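PDB 4AZI: beta-n-acetylhexosaminidase from Streptococcus pneumoniae, which hydrolyses terminal beta-linked N-acetylhexosamine residues from glycans, as a family 20 glycoside hydrolase catalytic module of the pneumococcal exo-beta-D-N-acetylglucosaminidase StrH. Local coordinates for residues A[118-123]-A[180-185]; A[174-179]-A[221-226]; A[226-231]-A[257-262]. The protein carries 2 engineered substitutions. All coordinates share one frame; numbering follows the deposited sequence.

Interaction 1. Residues A[118-123]-A[180-185]. With OAN (O-(2-acetamido-2-deoxy D-glucopyranosylidene) amino-N-phenylcarbamate), chain C; EDO (1,2-ethanediol), chain F.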
loop_
_atom_site.group_PDB
_atom_site.type_symbol
_atom_site.label_atom_id
_atom_site.label_comp_id
_atom_site.label_asym_id
_atom_site.label_seq_id
_atom_site.Cartn_x
_atom_site.Cartn_y
_atom_site.Cartn_z
ATOM N N PRO A 118 -3.429 -10.548 -10.193
ATOM C CA PRO A 118 -4.273 -10.681 -11.389
ATOM C C PRO A 118 -5.738 -10.286 -11.150
ATOM O O PRO A 118 -6.545 -10.349 -12.082
ATOM C CB PRO A 118 -4.152 -12.165 -11.746
ATOM C CG PRO A 118 -3.863 -12.845 -10.455
ATOM C CD PRO A 118 -3.136 -11.859 -9.577
ATOM N N GLY A 119 -6.077 -9.891 -9.921
ATOM C CA GLY A 119 -7.389 -9.317 -9.631
ATOM C C GLY A 119 -7.279 -7.811 -9.608
ATOM O O GLY A 119 -6.197 -7.267 -9.810
ATOM N N HIS A 120 -8.397 -7.128 -9.376
ATOM C CA HIS A 120 -8.414 -5.668 -9.247
ATOM C C HIS A 120 -7.669 -4.953 -10.359
ATOM O O HIS A 120 -6.919 -4.000 -10.120
ATOM C CB HIS A 120 -7.882 -5.262 -7.877
ATOM C CG HIS A 120 -8.779 -5.666 -6.739
ATOM N ND1 HIS A 120 -9.952 -5.044 -6.483
ATOM C CD2 HIS A 120 -8.640 -6.656 -5.772
ATOM C CE1 HIS A 120 -10.529 -5.614 -5.409
ATOM N NE2 HIS A 120 -9.723 -6.599 -4.976
ATOM N N MET A 121 -7.889 -5.408 -11.588
ATOM C CA MET A 121 -7.172 -4.886 -12.749
ATOM C C MET A 121 -8.110 -4.620 -13.927
ATOM O O MET A 121 -7.764 -4.891 -15.084
ATOM C CB MET A 121 -6.029 -5.829 -13.149
ATOM C CG MET A 121 -6.475 -7.250 -13.444
ATOM S SD MET A 121 -5.163 -8.322 -14.033
ATOM C CE MET A 121 -4.819 -7.639 -15.650
ATOM N N ASP A 122 -9.277 -4.047 -13.625
ATOM C CA ASP A 122 -10.269 -3.669 -14.639
ATOM C C ASP A 122 -9.617 -2.871 -15.772
ATOM O O ASP A 122 -9.865 -3.118 -16.953
ATOM C CB ASP A 122 -11.377 -2.796 -14.025
ATOM C CG ASP A 122 -12.037 -3.420 -12.792
ATOM O OD1 ASP A 122 -11.324 -3.875 -11.869
ATOM O OD2 ASP A 122 -13.288 -3.409 -12.727
ATOM N N ALA A 123 -8.800 -1.892 -15.399
ATOM C CA ALA A 123 -8.235 -0.958 -16.368
ATOM C C ALA A 123 -7.286 -1.649 -17.332
ATOM O O ALA A 123 -7.338 -1.391 -18.535
ATOM C CB ALA A 123 -7.546 0.198 -15.661
ATOM N N GLY A 180 -0.007 -7.131 -4.748
ATOM C CA GLY A 180 -1.424 -7.309 -4.433
ATOM C C GLY A 180 -1.866 -8.752 -4.352
ATOM O O GLY A 180 -1.510 -9.453 -3.411
ATOM N N THR A 181 -2.653 -9.166 -5.352
ATOM C CA THR A 181 -3.169 -10.538 -5.553
ATOM C C THR A 181 -4.414 -10.892 -4.732
ATOM O O THR A 181 -4.849 -12.047 -4.734
ATOM C CB THR A 181 -2.090 -11.664 -5.464
ATOM O OG1 THR A 181 -1.718 -11.888 -4.099
ATOM C CG2 THR A 181 -0.857 -11.312 -6.275
ATOM N N ASP A 182 -5.005 -9.902 -4.059
ATOM C CA ASP A 182 -6.197 -10.165 -3.250
ATOM C C ASP A 182 -7.399 -10.526 -4.110
ATOM O O ASP A 182 -7.422 -10.242 -5.299
ATOM C CB ASP A 182 -6.559 -8.976 -2.337
ATOM C CG ASP A 182 -6.668 -7.656 -3.085
ATOM O OD1 ASP A 182 -5.812 -7.378 -3.961
ATOM O OD2 ASP A 182 -7.595 -6.877 -2.768
ATOM N N GLU A 183 -8.376 -11.173 -3.482
ATOM C CA GLU A 183 -9.718 -11.372 -4.028
ATOM C C GLU A 183 -9.785 -11.712 -5.526
ATOM O O GLU A 183 -10.419 -10.988 -6.301
ATOM C CB GLU A 183 -10.568 -10.134 -3.748
ATOM C CG GLU A 183 -10.665 -9.699 -2.289
ATOM C CD GLU A 183 -11.486 -8.433 -2.160
ATOM O OE1 GLU A 183 -11.169 -7.457 -2.868
ATOM O OE2 GLU A 183 -12.466 -8.410 -1.388
ATOM N N TYR A 184 -9.150 -12.814 -5.920
ATOM C CA TYR A 184 -9.115 -13.235 -7.317
ATOM C C TYR A 184 -10.540 -13.469 -7.830
ATOM O O TYR A 184 -11.270 -14.293 -7.259
ATOM C CB TYR A 184 -8.287 -14.527 -7.476
ATOM C CG TYR A 184 -8.151 -14.976 -8.916
ATOM C CD1 TYR A 184 -7.103 -14.512 -9.715
ATOM C CD2 TYR A 184 -9.085 -15.850 -9.486
ATOM C CE1 TYR A 184 -6.986 -14.907 -11.043
ATOM C CE2 TYR A 184 -8.979 -16.248 -10.812
ATOM C CZ TYR A 184 -7.928 -15.781 -11.585
ATOM O OH TYR A 184 -7.825 -16.169 -12.903
ATOM N N ALA A 185 -10.926 -12.741 -8.889
ATOM C CA ALA A 185 -12.210 -12.941 -9.581
ATOM C C ALA A 185 -13.436 -12.882 -8.673
ATOM O O ALA A 185 -14.444 -13.551 -8.938
ATOM C CB ALA A 185 -12.205 -14.255 -10.373
HETATM C CAH OAN C . -7.056 -6.541 0.454
HETATM C CAG OAN C . -8.400 -5.809 0.578
HETATM O OAN OAN C . -8.674 -5.194 1.599
HETATM N NAI OAN C . -9.208 -5.912 -0.479
HETATM C CAB OAN C . -10.540 -5.280 -0.587
HETATM C CAC OAN C . -10.385 -3.829 -1.045
HETATM O OAJ OAN C . -10.241 -3.794 -2.471
HETATM C CAD OAN C . -11.582 -2.987 -0.628
HETATM O OAK OAN C . -11.368 -1.669 -1.114
HETATM C CAE OAN C . -11.677 -2.963 0.905
HETATM C CAF OAN C . -12.875 -2.188 1.462
HETATM O OAM OAN C . -14.100 -2.830 1.093
HETATM O OAL OAN C . -11.700 -4.294 1.488
HETATM C CAA OAN C . -11.342 -5.374 0.728
HETATM N NAY OAN C . -11.703 -6.557 1.177
HETATM O OAQ OAN C . -12.412 -6.565 2.342
HETATM C CAP OAN C . -13.307 -7.591 2.451
HETATM O OAR OAN C . -13.949 -7.732 3.493
HETATM N NAO OAN C . -13.437 -8.394 1.384
HETATM C CAS OAN C . -14.230 -9.474 1.313
HETATM C CAT OAN C . -13.662 -10.676 0.889
HETATM C CAU OAN C . -14.439 -11.830 0.791
HETATM C CAV OAN C . -15.792 -11.789 1.123
HETATM C CAW OAN C . -16.372 -10.586 1.548
HETATM C CAX OAN C . -15.595 -9.428 1.642
HETATM C C1 EDO F . -14.872 -6.050 -2.179
HETATM O O1 EDO F . -13.926 -6.118 -1.105
HETATM C C2 EDO F . -14.269 -5.273 -3.349
HETATM O O2 EDO F . -13.260 -6.061 -3.981
HETATM O O HOH W 1 -5.652 -9.213 -7.068
HETATM O O HOH W 2 -10.688 -8.764 -8.115
#

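Interaction 2. Residues A[174-179]-A[221-226]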
loop_
_atom_site.group_PDB
_atom_site.type_symbol
_atom_site.label_atom_id
_atom_site.label_comp_id
_atom_site.label_asym_id
_atom_site.label_seq_id
_atom_site.Cartn_x
_atom_site.Cartn_y
_atom_site.Cartn_z
ATOM N N THR A 174 12.054 3.283 -3.909
ATOM C CA THR A 174 11.283 2.763 -2.784
ATOM C C THR A 174 11.931 1.449 -2.334
ATOM O O THR A 174 12.683 0.831 -3.094
ATOM C CB THR A 174 9.793 2.557 -3.169
ATOM O OG1 THR A 174 9.681 1.576 -4.206
ATOM C CG2 THR A 174 9.160 3.866 -3.667
ATOM N N LYS A 175 11.680 1.032 -1.097
ATOM C CA LYS A 175 12.182 -0.267 -0.634
ATOM C C LYS A 175 11.212 -1.371 -1.007
ATOM O O LYS A 175 11.631 -2.485 -1.336
ATOM C CB LYS A 175 12.384 -0.300 0.885
ATOM C CG LYS A 175 13.317 0.750 1.472
ATOM C CD LYS A 175 13.444 0.514 2.980
ATOM C CE LYS A 175 14.550 1.356 3.597
ATOM N NZ LYS A 175 14.237 2.810 3.608
ATOM N N ILE A 176 9.914 -1.075 -0.920
ATOM C CA ILE A 176 8.885 -2.117 -1.049
ATOM C C ILE A 176 8.043 -1.941 -2.310
ATOM O O ILE A 176 7.820 -0.829 -2.753
ATOM C CB ILE A 176 7.980 -2.197 0.206
ATOM C CG1 ILE A 176 8.813 -2.544 1.447
ATOM C CG2 ILE A 176 6.888 -3.258 0.030
ATOM C CD1 ILE A 176 8.194 -2.158 2.781
ATOM N N PHE A 177 7.614 -3.053 -2.899
ATOM C CA PHE A 177 6.638 -3.026 -3.995
ATOM C C PHE A 177 5.521 -4.027 -3.718
ATOM O O PHE A 177 5.773 -5.226 -3.579
ATOM C CB PHE A 177 7.302 -3.328 -5.351
ATOM C CG PHE A 177 6.404 -3.085 -6.544
ATOM C CD1 PHE A 177 5.571 -4.094 -7.027
ATOM C CD2 PHE A 177 6.392 -1.838 -7.189
ATOM C CE1 PHE A 177 4.743 -3.870 -8.126
ATOM C CE2 PHE A 177 5.575 -1.618 -8.290
ATOM C CZ PHE A 177 4.749 -2.637 -8.760
ATOM N N ASN A 178 4.287 -3.533 -3.638
ATOM C CA ASN A 178 3.126 -4.393 -3.401
ATOM C C ASN A 178 2.447 -4.817 -4.708
ATOM O O ASN A 178 1.848 -3.981 -5.391
ATOM C CB ASN A 178 2.108 -3.692 -2.489
ATOM C CG ASN A 178 0.978 -4.617 -2.038
ATOM O OD1 ASN A 178 0.994 -5.824 -2.293
ATOM N ND2 ASN A 178 -0.016 -4.044 -1.353
ATOM N N PHE A 179 2.542 -6.109 -5.033
ATOM C CA PHE A 179 1.885 -6.685 -6.225
ATOM C C PHE A 179 0.461 -7.225 -5.992
ATOM O O PHE A 179 -0.199 -7.704 -6.925
ATOM C CB PHE A 179 2.793 -7.686 -6.999
ATOM C CG PHE A 179 3.205 -8.920 -6.233
ATOM C CD1 PHE A 179 2.404 -10.061 -6.231
ATOM C CD2 PHE A 179 4.447 -8.989 -5.602
ATOM C CE1 PHE A 179 2.799 -11.214 -5.566
ATOM C CE2 PHE A 179 4.846 -10.148 -4.935
ATOM C CZ PHE A 179 4.025 -11.258 -4.918
ATOM N N GLY A 221 15.730 -5.349 -6.819
ATOM C CA GLY A 221 16.151 -4.789 -5.523
ATOM C C GLY A 221 14.985 -4.233 -4.726
ATOM O O GLY A 221 15.160 -3.384 -3.857
ATOM N N LEU A 222 13.788 -4.719 -5.031
ATOM C CA LEU A 222 12.586 -4.309 -4.319
ATOM C C LEU A 222 12.128 -5.473 -3.418
ATOM O O LEU A 222 12.160 -6.636 -3.836
ATOM C CB LEU A 222 11.498 -3.911 -5.314
ATOM C CG LEU A 222 11.635 -2.588 -6.092
ATOM C CD1 LEU A 222 10.899 -2.658 -7.424
ATOM C CD2 LEU A 222 11.126 -1.405 -5.285
ATOM N N GLN A 223 11.764 -5.171 -2.174
ATOM C CA GLN A 223 11.168 -6.175 -1.276
ATOM C C GLN A 223 9.734 -6.462 -1.721
ATOM O O GLN A 223 8.909 -5.536 -1.740
ATOM C CB GLN A 223 11.174 -5.672 0.178
ATOM C CG GLN A 223 10.340 -6.503 1.153
ATOM C CD GLN A 223 10.844 -7.934 1.290
ATOM O OE1 GLN A 223 10.115 -8.906 1.016
ATOM N NE2 GLN A 223 12.086 -8.075 1.716
ATOM N N PRO A 224 9.416 -7.731 -2.065
ATOM C CA PRO A 224 8.039 -7.953 -2.518
ATOM C C PRO A 224 7.028 -7.943 -1.370
ATOM O O PRO A 224 7.358 -8.288 -0.242
ATOM C CB PRO A 224 8.094 -9.322 -3.217
ATOM C CG PRO A 224 9.297 -10.000 -2.666
ATOM C CD PRO A 224 10.256 -8.939 -2.209
ATOM N N MET A 225 5.822 -7.473 -1.659
ATOM C CA MET A 225 4.728 -7.544 -0.714
ATOM C C MET A 225 3.492 -7.971 -1.481
ATOM O O MET A 225 3.336 -7.622 -2.653
ATOM C CB MET A 225 4.500 -6.189 -0.028
ATOM C CG MET A 225 3.475 -6.260 1.101
ATOM S SD MET A 225 3.421 -4.837 2.208
ATOM C CE MET A 225 2.647 -3.593 1.192
ATOM N N ALA A 226 2.631 -8.747 -0.825
ATOM C CA ALA A 226 1.340 -9.136 -1.390
ATOM C C ALA A 226 0.313 -9.244 -0.270
ATOM O O ALA A 226 0.682 -9.387 0.893
ATOM C CB ALA A 226 1.463 -10.468 -2.119
HETATM O O HOH W 3 14.605 -0.360 -4.682
#

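Interaction 3. Residues A[226-231]-A[257-262]. With OAN (O-(2-acetamido-2-deoxy D-glucopyranosylidene) amino-N-phenylcarbamate), chain C.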
loop_
_atom_site.group_PDB
_atom_site.type_symbol
_atom_site.label_atom_id
_atom_site.label_comp_id
_atom_site.label_asym_id
_atom_site.label_seq_id
_atom_site.Cartn_x
_atom_site.Cartn_y
_atom_site.Cartn_z
ATOM N N ALA A 226 2.631 -8.747 -0.825
ATOM C CA ALA A 226 1.340 -9.136 -1.390
ATOM C C ALA A 226 0.313 -9.244 -0.270
ATOM O O ALA A 226 0.682 -9.387 0.893
ATOM C CB ALA A 226 1.463 -10.468 -2.119
ATOM N N PHE A 227 -0.970 -9.183 -0.614
ATOM C CA PHE A 227 -2.020 -9.453 0.367
ATOM C C PHE A 227 -2.061 -10.946 0.663
ATOM O O PHE A 227 -1.594 -11.755 -0.129
ATOM C CB PHE A 227 -3.380 -8.940 -0.100
ATOM C CG PHE A 227 -3.441 -7.455 -0.234
ATOM C CD1 PHE A 227 -3.268 -6.636 0.877
ATOM C CD2 PHE A 227 -3.650 -6.871 -1.472
ATOM C CE1 PHE A 227 -3.304 -5.260 0.753
ATOM C CE2 PHE A 227 -3.693 -5.498 -1.605
ATOM C CZ PHE A 227 -3.511 -4.691 -0.494
ATOM N N ASN A 228 -2.606 -11.306 1.815
ATOM C CA ASN A 228 -2.495 -12.685 2.287
ATOM C C ASN A 228 -3.379 -13.705 1.571
ATOM O O ASN A 228 -3.063 -14.889 1.588
ATOM C CB ASN A 228 -2.742 -12.751 3.799
ATOM C CG ASN A 228 -4.123 -12.276 4.179
ATOM O OD1 ASN A 228 -4.385 -11.077 4.244
ATOM N ND2 ASN A 228 -5.018 -13.221 4.442
ATOM N N ASP A 229 -4.460 -13.239 0.940
ATOM C CA ASP A 229 -5.533 -14.114 0.403
ATOM C C ASP A 229 -5.056 -15.380 -0.316
ATOM O O ASP A 229 -5.482 -16.488 0.009
ATOM C CB ASP A 229 -6.442 -13.355 -0.577
ATOM C CG ASP A 229 -6.963 -12.048 -0.020
ATOM O OD1 ASP A 229 -6.184 -11.283 0.581
ATOM O OD2 ASP A 229 -8.159 -11.772 -0.221
ATOM N N GLY A 230 -4.179 -15.205 -1.300
ATOM C CA GLY A 230 -3.856 -16.285 -2.215
ATOM C C GLY A 230 -2.814 -17.246 -1.699
ATOM O O GLY A 230 -2.522 -18.235 -2.355
ATOM N N PHE A 231 -2.240 -16.958 -0.534
ATOM C CA PHE A 231 -1.101 -17.726 -0.030
ATOM C C PHE A 231 -1.514 -18.886 0.872
ATOM O O PHE A 231 -2.140 -18.684 1.917
ATOM C CB PHE A 231 -0.102 -16.805 0.687
ATOM C CG PHE A 231 0.682 -15.912 -0.242
ATOM C CD1 PHE A 231 0.094 -14.782 -0.810
ATOM C CD2 PHE A 231 2.006 -16.204 -0.554
ATOM C CE1 PHE A 231 0.815 -13.963 -1.672
ATOM C CE2 PHE A 231 2.736 -15.387 -1.407
ATOM C CZ PHE A 231 2.140 -14.262 -1.970
ATOM N N TYR A 257 -14.616 -18.306 2.566
ATOM C CA TYR A 257 -13.452 -17.661 1.976
ATOM C C TYR A 257 -12.344 -18.062 2.938
ATOM O O TYR A 257 -11.983 -17.306 3.838
ATOM C CB TYR A 257 -13.653 -16.143 1.901
ATOM C CG TYR A 257 -12.688 -15.390 0.995
ATOM C CD1 TYR A 257 -12.704 -15.569 -0.388
ATOM C CD2 TYR A 257 -11.787 -14.461 1.524
ATOM C CE1 TYR A 257 -11.838 -14.861 -1.211
ATOM C CE2 TYR A 257 -10.918 -13.753 0.704
ATOM C CZ TYR A 257 -10.947 -13.959 -0.658
ATOM O OH TYR A 257 -10.085 -13.259 -1.466
ATOM N N ASN A 258 -11.863 -19.294 2.759
ATOM C CA ASN A 258 -11.074 -20.020 3.766
ATOM C C ASN A 258 -9.569 -19.740 3.760
ATOM O O ASN A 258 -8.756 -20.639 3.522
ATOM C CB ASN A 258 -11.303 -21.531 3.633
ATOM C CG ASN A 258 -12.739 -21.936 3.902
ATOM O OD1 ASN A 258 -13.220 -22.921 3.351
ATOM N ND2 ASN A 258 -13.425 -21.188 4.758
ATOM N N LEU A 259 -9.206 -18.503 4.069
ATOM C CA LEU A 259 -7.808 -18.082 3.978
ATOM C C LEU A 259 -6.913 -18.788 4.990
ATOM O O LEU A 259 -7.392 -19.312 6.000
ATOM C CB LEU A 259 -7.704 -16.557 4.111
ATOM C CG LEU A 259 -8.775 -15.799 3.322
ATOM C CD1 LEU A 259 -8.618 -14.284 3.468
ATOM C CD2 LEU A 259 -8.748 -16.239 1.857
ATOM N N ALA A 260 -5.618 -18.839 4.693
ATOM C CA ALA A 260 -4.633 -19.323 5.649
ATOM C C ALA A 260 -4.676 -18.463 6.905
ATOM O O ALA A 260 -4.953 -17.262 6.843
ATOM C CB ALA A 260 -3.234 -19.317 5.044
ATOM N N SER A 261 -4.439 -19.087 8.050
ATOM C CA SER A 261 -4.363 -18.347 9.293
ATOM C C SER A 261 -3.003 -17.663 9.368
ATOM O O SER A 261 -2.051 -18.108 8.706
ATOM C CB SER A 261 -4.547 -19.285 10.482
ATOM O OG SER A 261 -3.465 -20.188 10.574
ATOM N N PRO A 262 -2.903 -16.587 10.167
ATOM C CA PRO A 262 -1.595 -15.976 10.408
ATOM C C PRO A 262 -0.655 -16.966 11.088
ATOM O O PRO A 262 0.542 -16.972 10.783
ATOM C CB PRO A 262 -1.903 -14.795 11.341
ATOM C CG PRO A 262 -3.366 -14.592 11.267
ATOM C CD PRO A 262 -3.976 -15.907 10.913
HETATM C CAH OAN C . -7.056 -6.541 0.454
HETATM C CAG OAN C . -8.400 -5.809 0.578
HETATM O OAN OAN C . -8.674 -5.194 1.599
HETATM N NAI OAN C . -9.208 -5.912 -0.479
HETATM C CAB OAN C . -10.540 -5.280 -0.587
HETATM C CAC OAN C . -10.385 -3.829 -1.045
HETATM O OAJ OAN C . -10.241 -3.794 -2.471
HETATM C CAD OAN C . -11.582 -2.987 -0.628
HETATM O OAK OAN C . -11.368 -1.669 -1.114
HETATM C CAE OAN C . -11.677 -2.963 0.905
HETATM C CAF OAN C . -12.875 -2.188 1.462
HETATM O OAM OAN C . -14.100 -2.830 1.093
HETATM O OAL OAN C . -11.700 -4.294 1.488
HETATM C CAA OAN C . -11.342 -5.374 0.728
HETATM N NAY OAN C . -11.703 -6.557 1.177
HETATM O OAQ OAN C . -12.412 -6.565 2.342
HETATM C CAP OAN C . -13.307 -7.591 2.451
HETATM O OAR OAN C . -13.949 -7.732 3.493
HETATM N NAO OAN C . -13.437 -8.394 1.384
HETATM C CAS OAN C . -14.230 -9.474 1.313
HETATM C CAT OAN C . -13.662 -10.676 0.889
HETATM C CAU OAN C . -14.439 -11.830 0.791
HETATM C CAV OAN C . -15.792 -11.789 1.123
HETATM C CAW OAN C . -16.372 -10.586 1.548
HETATM C CAX OAN C . -15.595 -9.428 1.642
HETATM O O HOH W 4 -4.107 -15.820 4.478
HETATM O O HOH W 5 -4.896 -17.699 2.219
#

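Interaction 1. Residues A[118-123]-A[180-185]
His120 reaches across to the consecutive acids Asp182 and Glu183 and is the residue most covered by the contact. Its CG lies anti to the carbonyl carbon (chi1 -67°), which sends NE2 between the two carboxylates. His120 NE2 donates a hydrogen bond to Glu183 OE1 at 2.7 Å with an N-H...O angle of 140°. The acceptor lies in the ring plane and presents its anti lone pair, while the imidazole and carboxylate planes are only 22° apart. Asp182 OD2 sits 3.1 Å from His120 NE2, but the angle there is too poor for a hydrogen bond. Asp182 OD2 instead accepts from NAI, the acetamido nitrogen of the bound inhibitor, at 3.0 Å, and OD1 is held by Asn116 ND2. Glu183 OE2 takes the carbamate N-H of the ligand, with NAO 2.9 Å away, and a 1,2-ethanediol molecule bonds to both Glu183 oxygens. On the far side of the imidazole, ND1 is hydrogen-bonded to Asp49, so both ring nitrogens are engaged and the ring's rotation is fixed.

Pro118, preceded by a cis peptide bond, carries the apolar half. Pro118 CG meets the edge of the Tyr184 ring, 3.7 Å from Tyr184 CD1, and its CD touches Thr181 CG2. Water 2 bridges the two backbones, accepting from His120 N and donating to Glu183 O at 2.9 Å; it also lies over the centre of the imidazole face. Water 1 lies 2.7 Å from Asp182 O, well placed to donate, and is weakly bonded to Gly119 N. The adjacent Asp-Glu pair holding the 2-acetamido group and the leaving-group side of the ligand is consistent with the substrate-assisted active site of family 20 glycoside hydrolases, at the C-terminal ends of the TIM-barrel strands.

Interaction 2. Residues A[174-179]-A[221-226]
Thr174 begins the contact, its OG1 lying 3.5 Å from Leu222 CD2, while water 3 links Thr174 O to Gly221 O. Lys175 O accepts from Gln223 N at 2.8 Å. Ile176 lies alongside Gln223, and its CG2, anti to the backbone N, packs against Met225 CB at 3.8 Å. Phe177 then bonds in both directions: its N donates to Gln223 O and its O accepts from Met225 N, each at 3.0 Å, the latter bent to 142° at the hydrogen. The Asn178 side chain is touched by the Met225 methyl CE. Asn178 OD1 stands 3.0 Å from Met225 O, two acceptors facing each other, and is satisfied by Gly180 N; ND2 bonds to His43. Phe179 N donates to Met225 O at 2.9 Å. The Phe179 ring takes Ala226 CB over one face as a CH-pi contact, 4.1 Å from the centroid, and Pro224 CB at its edge.

The strands run parallel with a 33° twist, joined by a beta-alpha-beta crossover through helix 203-219, as in a TIM barrel. Backbone bonds fix the alignment; packing is mostly hydrocarbon (Ile176 on Met225, Phe177 on Leu222, Phe179 on Pro224 and Ala226), with Asn178 and its outside partners the polar exception.

Interaction 3. Residues A[226-231]-A[257-262]
Tyr257 meets Asp229 at the rim of its ring: OD2 lies near the ring plane, while one face carries carbon CAU of the inhibitor's phenyl group, 3.8 Å above and offset toward the rim. The carboxylate is turned 76° from the phenol plane. Tyr257 OH donates to Asp229 OD2 at 2.7 Å, approaching the lone pair anti to the other carboxylate oxygen. The tyrosine CG is anti to the backbone N (chi1 -165°), an orientation that carries the hydroxyl back to Asp229. Phe227, which belongs to the same pocket, receives the acetamido methyl CAH of the ligand over the centre of one face, 3.7 Å above the plane.

Both oxygens of Asp229 are engaged: OD1 accepts from Trp250 NE1, and OD2 also has a weak bond from Glu183 N. Tyr257 OH is in turn bonded to Trp194 NE1. The aspartate sits in a type I turn, Asn228 to Phe231, that follows the barrel strand 223-227, so the contact joins two loops after successive strands at the ligand-binding mouth of the TIM barrel.

Further along the loop, Leu259 CD2 rests 3.8 Å from Asp229 O, and its other methyl, CD1, reaches Asn228 ND2, whose amide also binds Ser251 O. Ala260 CB comes within 3.4 Å of Phe231 O. Two waters complete this buried interface. Water 5 accepts from Ala260 N at 2.8 Å and is well placed to donate to Asp229 O and Phe231 O; water 4 accepts from Asn228 ND2, also at 2.8 Å, with Ala260 O in bonding range.

Overall arrangement
All three contacts lie in the family 20 catalytic barrel. Interaction 2 pairs the neighbouring parallel strands 176-180 and 223-227, and the other two lie in the loops after strands 110-117, 176-180, 223-227 and 246-249. Centres are about 17 Å apart between interactions 1 and 2, 14 Å between 1 and 3, and 18 Å between 2 and 3. Along the chain the segments of interactions 1 and 2 alternate, whereas interaction 3 opens after interaction 1 has closed and shares Ala226 with interaction 2. A backbone bond from Phe227 N to Gly180 O, 2.9 Å, continues the strand pairing toward the pocket. Strand register thus places the chain leaving these two strands, 180-185 and 228-231, side by side, and interactions 1 and 3 both touch the inhibitor.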